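Local atomic coordinates of exopolygalacturonase (Yersinia enterocolitica, PDB entry 2UVF), a protein that hydrolyses polygalacturonate, the acidic backbone of pectin, as a family 28 glycoside hydrolase, probably releasing short galacturonate units from a chain end. Residues V457-D462 with A486-A491; V527-S532 with V559-V564. One frame throughout, in Å; residues are numbered along the deposited sequence. Where two conformers were deposited one is given.

Interaction 1 (V457-D462 with A486-A491). With SO4 (sulfate ion), chain E.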
ATOM      1  N   VAL A 457     -11.119   4.299  -4.652  1.00 24.62           N
ATOM      2  CA  VAL A 457     -12.291   4.560  -3.822  1.00 25.08           C
ATOM      3  C   VAL A 457     -11.936   4.279  -2.349  1.00 25.01           C
ATOM      4  O   VAL A 457     -11.282   3.282  -2.050  1.00 24.52           O
ATOM      5  CB  VAL A 457     -13.518   3.715  -4.324  1.00 25.12           C
ATOM      6  CG1 VAL A 457     -14.453   3.390  -3.221  1.00 25.67           C
ATOM      7  CG2 VAL A 457     -14.241   4.475  -5.421  1.00 25.47           C
ATOM      8  N   MET A 458     -12.344   5.179  -1.449  1.00 24.60           N
ATOM      9  CA  MET A 458     -12.113   5.003  -0.013  1.00 23.90           C
ATOM     10  C   MET A 458     -13.440   5.044   0.740  1.00 24.16           C
ATOM     11  O   MET A 458     -14.213   5.991   0.586  1.00 24.25           O
ATOM     12  CB  MET A 458     -11.209   6.107   0.538  1.00 23.28           C
ATOM     13  CG  MET A 458      -9.810   6.134   0.000  1.00 23.20           C
ATOM     14  SD  MET A 458      -9.696   6.722  -1.703  1.00 25.75           S
ATOM     15  CE  MET A 458      -7.926   6.898  -1.768  1.00 22.12           C
ATOM     16  N   TYR A 459     -13.685   4.021   1.552  1.00 23.76           N
ATOM     17  CA  TYR A 459     -14.894   3.946   2.359  1.00 23.43           C
ATOM     18  C   TYR A 459     -14.526   3.560   3.781  1.00 22.80           C
ATOM     19  O   TYR A 459     -13.999   2.488   3.985  1.00 23.14           O
ATOM     20  CB  TYR A 459     -15.874   2.928   1.735  1.00 23.78           C
ATOM     21  CG  TYR A 459     -17.110   2.709   2.563  1.00 23.24           C
ATOM     22  CD1 TYR A 459     -17.990   3.756   2.837  1.00 23.74           C
ATOM     23  CD2 TYR A 459     -17.405   1.456   3.081  1.00 22.99           C
ATOM     24  CE1 TYR A 459     -19.137   3.551   3.637  1.00 24.60           C
ATOM     25  CE2 TYR A 459     -18.547   1.235   3.857  1.00 22.20           C
ATOM     26  CZ  TYR A 459     -19.400   2.279   4.123  1.00 24.13           C
ATOM     27  OH  TYR A 459     -20.502   2.053   4.913  1.00 26.35           O
ATOM     28  N   LEU A 460     -14.769   4.459   4.741  1.00 23.18           N
ATOM     29  CA  LEU A 460     -14.537   4.266   6.203  1.00 23.25           C
ATOM     30  C   LEU A 460     -13.088   4.440   6.664  1.00 23.04           C
ATOM     31  O   LEU A 460     -12.781   4.338   7.878  1.00 22.76           O
ATOM     32  CB  LEU A 460     -15.097   2.930   6.746  1.00 23.65           C
ATOM     33  CG  LEU A 460     -16.597   2.640   6.600  1.00 23.23           C
ATOM     34  CD1 LEU A 460     -16.864   1.205   7.049  1.00 24.47           C
ATOM     35  CD2 LEU A 460     -17.480   3.618   7.339  1.00 23.81           C
ATOM     36  N   THR A 461     -12.206   4.721   5.700  1.00 22.17           N
ATOM     37  CA  THR A 461     -10.771   4.951   5.973  1.00 21.28           C
ATOM     38  C   THR A 461     -10.658   6.184   6.874  1.00 20.93           C
ATOM     39  O   THR A 461     -11.558   7.010   6.861  1.00 20.86           O
ATOM     40  CB  THR A 461     -10.002   5.185   4.642  1.00 20.97           C
ATOM     41  OG1 THR A 461     -10.676   4.490   3.584  1.00 20.94           O
ATOM     42  CG2 THR A 461      -8.544   4.703   4.739  1.00 18.75           C
ATOM     43  N   ASP A 462      -9.581   6.316   7.646  1.00 20.17           N
ATOM     44  CA  ASP A 462      -9.431   7.475   8.532  1.00 20.78           C
ATOM     45  C   ASP A 462      -9.174   8.761   7.732  1.00 21.66           C
ATOM     46  O   ASP A 462      -9.768   9.813   8.004  1.00 21.96           O
ATOM     47  CB  ASP A 462      -8.306   7.260   9.565  1.00 19.98           C
ATOM     48  CG  ASP A 462      -8.696   6.310  10.680  1.00 22.24           C
ATOM     49  OD1 ASP A 462      -9.819   5.780  10.645  1.00 23.48           O
ATOM     50  OD2 ASP A 462      -7.876   6.086  11.599  1.00 23.50           O
ATOM     51  N   ALA A 486     -12.610   8.957  -5.147  1.00 24.30           N
ATOM     52  CA  ALA A 486     -13.873   9.189  -4.471  1.00 23.74           C
ATOM     53  C   ALA A 486     -13.871   8.602  -3.077  1.00 23.30           C
ATOM     54  O   ALA A 486     -13.405   7.491  -2.865  1.00 22.57           O
ATOM     55  CB  ALA A 486     -15.049   8.644  -5.299  1.00 23.28           C
ATOM     56  N   MET A 487     -14.429   9.343  -2.122  1.00 23.42           N
ATOM     57  CA  MET A 487     -14.333   8.940  -0.728  1.00 23.83           C
ATOM     58  C   MET A 487     -15.625   9.158   0.042  1.00 23.61           C
ATOM     59  O   MET A 487     -16.338  10.122  -0.201  1.00 23.60           O
ATOM     60  CB  MET A 487     -13.186   9.675  -0.041  1.00 23.82           C
ATOM     61  CG  MET A 487     -11.909   9.774  -0.889  1.00 23.24           C
ATOM     62  SD  MET A 487     -10.419  10.097   0.089  1.00 27.12           S
ATOM     63  CE  MET A 487     -10.376  11.847   0.279  1.00 25.79           C
ATOM     64  N   ARG A 488     -15.927   8.249   0.965  1.00 23.50           N
ATOM     65  CA  ARG A 488     -17.203   8.310   1.685  1.00 24.88           C
ATOM     66  C   ARG A 488     -17.010   7.861   3.125  1.00 23.96           C
ATOM     67  O   ARG A 488     -16.382   6.838   3.379  1.00 24.13           O
ATOM     68  CB  ARG A 488     -18.276   7.460   0.971  1.00 24.82           C
ATOM     69  CG  ARG A 488     -19.537   7.192   1.772  1.00 26.41           C
ATOM     70  CD  ARG A 488     -20.726   6.775   0.930  1.00 26.83           C
ATOM     71  NE  ARG A 488     -21.945   7.335   1.537  1.00 35.49           N
ATOM     72  CZ  ARG A 488     -22.804   6.631   2.272  1.00 37.98           C
ATOM     73  NH1 ARG A 488     -22.607   5.328   2.448  1.00 40.23           N
ATOM     74  NH2 ARG A 488     -23.857   7.217   2.823  1.00 36.15           N
ATOM     75  N   ASP A 489     -17.552   8.629   4.063  1.00 24.34           N
ATOM     76  CA  ASP A 489     -17.540   8.241   5.470  1.00 24.41           C
ATOM     77  C   ASP A 489     -16.122   8.108   6.040  1.00 24.99           C
ATOM     78  O   ASP A 489     -15.850   7.224   6.852  1.00 25.25           O
ATOM     79  CB  ASP A 489     -18.339   6.949   5.684  1.00 24.87           C
ATOM     80  CG  ASP A 489     -19.829   7.128   5.469  1.00 24.82           C
ATOM     81  OD1 ASP A 489     -20.312   8.262   5.412  1.00 28.61           O
ATOM     82  OD2 ASP A 489     -20.543   6.124   5.375  1.00 28.13           O
ATOM     83  N   LEU A 490     -15.234   9.016   5.646  1.00 25.00           N
ATOM     84  CA  LEU A 490     -13.911   9.078   6.229  1.00 26.03           C
ATOM     85  C   LEU A 490     -14.055   9.266   7.724  1.00 26.73           C
ATOM     86  O   LEU A 490     -14.961   9.960   8.164  1.00 25.96           O
ATOM     87  CB  LEU A 490     -13.093  10.212   5.610  1.00 26.34           C
ATOM     88  CG  LEU A 490     -12.649  10.054   4.157  1.00 25.67           C
ATOM     89  CD1 LEU A 490     -11.787  11.233   3.797  1.00 25.94           C
ATOM     90  CD2 LEU A 490     -11.908   8.730   3.944  1.00 27.45           C
ATOM     91  N   ALA A 491     -13.209   8.611   8.507  1.00 28.00           N
ATOM     92  CA  ALA A 491     -13.376   8.646   9.969  1.00 29.24           C
ATOM     93  C   ALA A 491     -12.717   9.862  10.609  1.00 30.18           C
ATOM     94  O   ALA A 491     -13.106  10.257  11.709  1.00 30.95           O
ATOM     95  CB  ALA A 491     -12.889   7.342  10.628  1.00 29.40           C
TER
HETATM   96  S   SO4 E1608     -25.518  10.480   2.277  1.00 63.09           S
HETATM   97  O1  SO4 E1608     -25.178   9.432   1.304  1.00 62.55           O
HETATM   98  O2  SO4 E1608     -26.973  10.492   2.451  1.00 63.14           O
HETATM   99  O3  SO4 E1608     -24.881  10.191   3.566  1.00 62.52           O
HETATM  100  O4  SO4 E1608     -25.083  11.790   1.778  1.00 61.53           O

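Interaction 2 (V527-S532 with V559-V564)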
ATOM      1  N   VAL A 527     -11.520  15.444  -6.611  1.00 28.57           N
ATOM      2  CA  VAL A 527     -11.715  14.593  -5.434  1.00 27.22           C
ATOM      3  C   VAL A 527     -13.024  14.991  -4.760  1.00 27.74           C
ATOM      4  O   VAL A 527     -13.285  16.165  -4.532  1.00 27.24           O
ATOM      5  CB  VAL A 527     -10.526  14.703  -4.419  1.00 27.26           C
ATOM      6  CG1 VAL A 527     -10.906  14.165  -3.020  1.00 24.19           C
ATOM      7  CG2 VAL A 527      -9.265  14.017  -4.963  1.00 23.99           C
ATOM      8  N   THR A 528     -13.841  13.994  -4.457  1.00 27.62           N
ATOM      9  CA  THR A 528     -15.115  14.197  -3.801  1.00 28.23           C
ATOM     10  C   THR A 528     -15.117  13.393  -2.512  1.00 28.50           C
ATOM     11  O   THR A 528     -14.709  12.232  -2.500  1.00 28.79           O
ATOM     12  CB  THR A 528     -16.275  13.735  -4.702  1.00 28.04           C
ATOM     13  OG1 THR A 528     -15.981  12.414  -5.198  1.00 28.75           O
ATOM     14  CG2 THR A 528     -16.446  14.692  -5.883  1.00 26.54           C
ATOM     15  N   VAL A 529     -15.538  14.027  -1.433  1.00 28.33           N
ATOM     16  CA  VAL A 529     -15.772  13.349  -0.179  1.00 28.89           C
ATOM     17  C   VAL A 529     -17.201  13.626   0.258  1.00 29.25           C
ATOM     18  O   VAL A 529     -17.611  14.785   0.349  1.00 29.34           O
ATOM     19  CB  VAL A 529     -14.841  13.849   0.977  1.00 28.66           C
ATOM     20  CG1 VAL A 529     -15.104  13.049   2.263  1.00 27.09           C
ATOM     21  CG2 VAL A 529     -13.381  13.789   0.595  1.00 28.77           C
ATOM     22  N   ASP A 530     -17.939  12.555   0.542  1.00 29.77           N
ATOM     23  CA  ASP A 530     -19.223  12.652   1.227  1.00 29.77           C
ATOM     24  C   ASP A 530     -19.083  12.098   2.639  1.00 30.23           C
ATOM     25  O   ASP A 530     -18.892  10.899   2.824  1.00 29.19           O
ATOM     26  CB  ASP A 530     -20.304  11.890   0.472  1.00 29.22           C
ATOM     27  CG  ASP A 530     -21.700  12.086   1.065  1.00 29.74           C
ATOM     28  OD1 ASP A 530     -21.941  12.986   1.908  1.00 28.40           O
ATOM     29  OD2 ASP A 530     -22.579  11.309   0.672  1.00 30.23           O
ATOM     30  N   ASN A 531     -19.188  12.994   3.619  0.50 30.42           N
ATOM     31  CA  ASN A 531     -19.138  12.668   5.040  0.50 30.94           C
ATOM     32  C   ASN A 531     -17.740  12.410   5.560  0.50 32.28           C
ATOM     33  O   ASN A 531     -16.969  11.626   4.989  0.50 32.54           O
ATOM     34  CB  ASN A 531     -20.045  11.481   5.401  0.50 30.30           C
ATOM     35  CG  ASN A 531     -21.494  11.698   4.996  0.50 28.34           C
ATOM     36  OD1 ASN A 531     -22.180  10.756   4.589  0.50 24.97           O
ATOM     37  ND2 ASN A 531     -21.965  12.928   5.114  0.50 24.57           N
ATOM     38  N   SER A 532     -17.427  13.103   6.643  1.00 33.70           N
ATOM     39  CA  SER A 532     -16.244  12.847   7.439  1.00 36.26           C
ATOM     40  C   SER A 532     -16.799  12.959   8.851  1.00 37.81           C
ATOM     41  O   SER A 532     -17.302  14.027   9.234  1.00 38.93           O
ATOM     42  CB  SER A 532     -15.196  13.914   7.200  1.00 36.42           C
ATOM     43  OG  SER A 532     -13.882  13.378   7.238  1.00 39.59           O
ATOM     44  N   VAL A 559     -12.613  20.187  -6.070  1.00 33.05           N
ATOM     45  CA  VAL A 559     -12.852  19.221  -4.988  1.00 30.50           C
ATOM     46  C   VAL A 559     -14.206  19.546  -4.358  1.00 31.11           C
ATOM     47  O   VAL A 559     -14.517  20.708  -4.161  1.00 31.10           O
ATOM     48  CB  VAL A 559     -11.702  19.300  -3.912  1.00 30.55           C
ATOM     49  CG1 VAL A 559     -12.030  18.502  -2.642  1.00 26.42           C
ATOM     50  CG2 VAL A 559     -10.350  18.871  -4.500  1.00 26.07           C
ATOM     51  N   GLN A 560     -15.008  18.528  -4.033  1.00 30.88           N
ATOM     52  CA  GLN A 560     -16.314  18.741  -3.393  1.00 30.29           C
ATOM     53  C   GLN A 560     -16.406  17.962  -2.088  1.00 30.00           C
ATOM     54  O   GLN A 560     -16.198  16.750  -2.060  1.00 29.63           O
ATOM     55  CB  GLN A 560     -17.477  18.332  -4.318  1.00 30.05           C
ATOM     56  CG  GLN A 560     -17.674  19.187  -5.564  1.00 29.09           C
ATOM     57  CD  GLN A 560     -16.802  18.791  -6.738  1.00 29.39           C
ATOM     58  OE1 GLN A 560     -16.739  17.621  -7.122  1.00 29.40           O
ATOM     59  NE2 GLN A 560     -16.135  19.779  -7.341  1.00 28.45           N
ATOM     60  N   LEU A 561     -16.748  18.666  -1.019  1.00 29.42           N
ATOM     61  CA  LEU A 561     -16.760  18.109   0.310  1.00 29.41           C
ATOM     62  C   LEU A 561     -18.141  18.273   0.940  1.00 29.70           C
ATOM     63  O   LEU A 561     -18.574  19.403   1.232  1.00 30.10           O
ATOM     64  CB  LEU A 561     -15.688  18.792   1.181  1.00 28.86           C
ATOM     65  CG  LEU A 561     -14.232  18.677   0.749  1.00 28.58           C
ATOM     66  CD1 LEU A 561     -13.306  19.376   1.689  1.00 29.46           C
ATOM     67  CD2 LEU A 561     -13.876  17.253   0.702  1.00 30.68           C
ATOM     68  N   ASN A 562     -18.842  17.159   1.143  1.00 29.23           N
ATOM     69  CA  ASN A 562     -20.125  17.228   1.801  1.00 28.47           C
ATOM     70  C   ASN A 562     -20.067  16.679   3.218  1.00 28.77           C
ATOM     71  O   ASN A 562     -19.500  15.599   3.451  1.00 28.04           O
ATOM     72  CB  ASN A 562     -21.180  16.484   0.983  1.00 28.93           C
ATOM     73  CG  ASN A 562     -22.567  16.708   1.509  1.00 27.51           C
ATOM     74  OD1 ASN A 562     -23.112  17.802   1.413  1.00 25.80           O
ATOM     75  ND2 ASN A 562     -23.142  15.681   2.087  1.00 27.33           N
ATOM     76  N   ASN A 563     -20.654  17.432   4.150  0.50 28.25           N
ATOM     77  CA  ASN A 563     -20.764  17.031   5.544  0.50 27.69           C
ATOM     78  C   ASN A 563     -19.392  16.736   6.164  0.50 28.02           C
ATOM     79  O   ASN A 563     -19.118  15.629   6.643  0.50 27.62           O
ATOM     80  CB  ASN A 563     -21.741  15.857   5.707  0.50 27.55           C
ATOM     81  CG  ASN A 563     -21.882  15.404   7.151  0.50 25.34           C
ATOM     82  OD1 ASN A 563     -21.978  14.214   7.422  0.50 26.22           O
ATOM     83  ND2 ASN A 563     -21.881  16.350   8.080  0.50 22.22           N
ATOM     84  N   VAL A 564     -18.538  17.751   6.114  1.00 28.33           N
ATOM     85  CA  VAL A 564     -17.224  17.731   6.732  1.00 28.76           C
ATOM     86  C   VAL A 564     -17.073  18.982   7.639  1.00 29.54           C
ATOM     87  O   VAL A 564     -17.809  19.980   7.496  1.00 29.42           O
ATOM     88  CB  VAL A 564     -16.067  17.663   5.675  1.00 28.74           C
ATOM     89  CG1 VAL A 564     -16.256  16.509   4.696  1.00 27.40           C
ATOM     90  CG2 VAL A 564     -15.894  19.006   4.919  1.00 28.42           C
TER

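Interaction 1 (V457-D462 with A486-A491)
Two successive turns of the parallel beta-helix meet here: strands 457-459 and 486-488 run side by side at an angle of 6°, then turn the same corner together. Met-458 is held through both polar backbone atoms, its N giving a hydrogen bond to Ala-486 O (2.9 Å) and its O receiving one from Arg-488 N (2.9 Å). At the corner Leu-460 N reaches Arg-488 O, and beyond it Ala-491 N meets a lone pair of Thr-461 O (2.8 Å). Leu-460 and Asp-489 both take positive phi, bending the two chains in step.

The flexible thioethers of Met-458 and Met-487 lie alongside each other, SD of Met-458 3.9 Å from CG of Met-487, and fill the buried side with Leu-490. The reverse face carries Val-457 and the small Ala-486, both packed on Phe-98 of helix 92-100. Tyr-459, its CG anti to the backbone N (chi1 176°), runs beside the aliphatic part of Arg-488. Leu-460 CG sits 3.6 Å above the centre of the Tyr-459 ring, while Asp-489 OD2 approaches the ring edge, 3.4 Å from Tyr-459 CE1. Arg-488 NH2 grips two sulfate oxygens, the nearer being O1 at 3.0 Å. Such stacking of equivalent positions, identical at the methionines, characterises the right-handed parallel beta-helix of family 28 hydrolases.

Interaction 2 (V527-S532 with V559-V564)
Strands 527-532 and 559-562 are neighbouring turns of the beta-helix, in parallel register, and each side chain rests beside its counterpart one turn on. On the buried face Leu-561, its CG beside the backbone N, pushes methyl CD2 against the branch point of Val-529, 3.5 Å from both CB and CG2; Val-494 closes over the pair. Further along, methyl CG1 of Val-564 fills the hollow beside Ser-532 CB (3.8 Å), the short serine side chain letting it pack there.

The opposite face is polar. Thr-528 leans its methyl CG2 on Gln-560, while its hydroxyl bonds to His-108 N and Gln-107 OE1; the bent Gln-560 turns its NE2 back to Asn-558. Backbone bonds join the chains throughout, the straightest being Asn-562 N to Val-529 O at 172°. Asn-563 takes the left-handed conformation that asparagine tolerates well, and its O accepts Ser-532 N. Asp-530 and Asn-562 extend alongside each other, and Asn-562, whose OD1 is held by Thr-583, sends ND2 to Asp-530 OD1 (3.0 Å), arriving from above the carboxylate plane.

The two contacts follow one another along the same wall of the beta-helix, their centres about 10 Å apart, because segments 486-491 and 527-532 are themselves adjacent. Probable hydrogen bonds from Met-487 N to Thr-528 O and from Asp-489 N to Asp-530 O join them, and Met-487 CE packs on Val-529 CG2 so that the buried stack runs on through both. Each combines this apolar inner face with an outer face that is partly exposed. Interaction 1 fills the inside with methionines and puts an aromatic ring and a guanidinium on the outer face; interaction 2 uses branched aliphatics inside and amides with a carboxylate outside. Gln-107, within the fibronectin type III range, meets both.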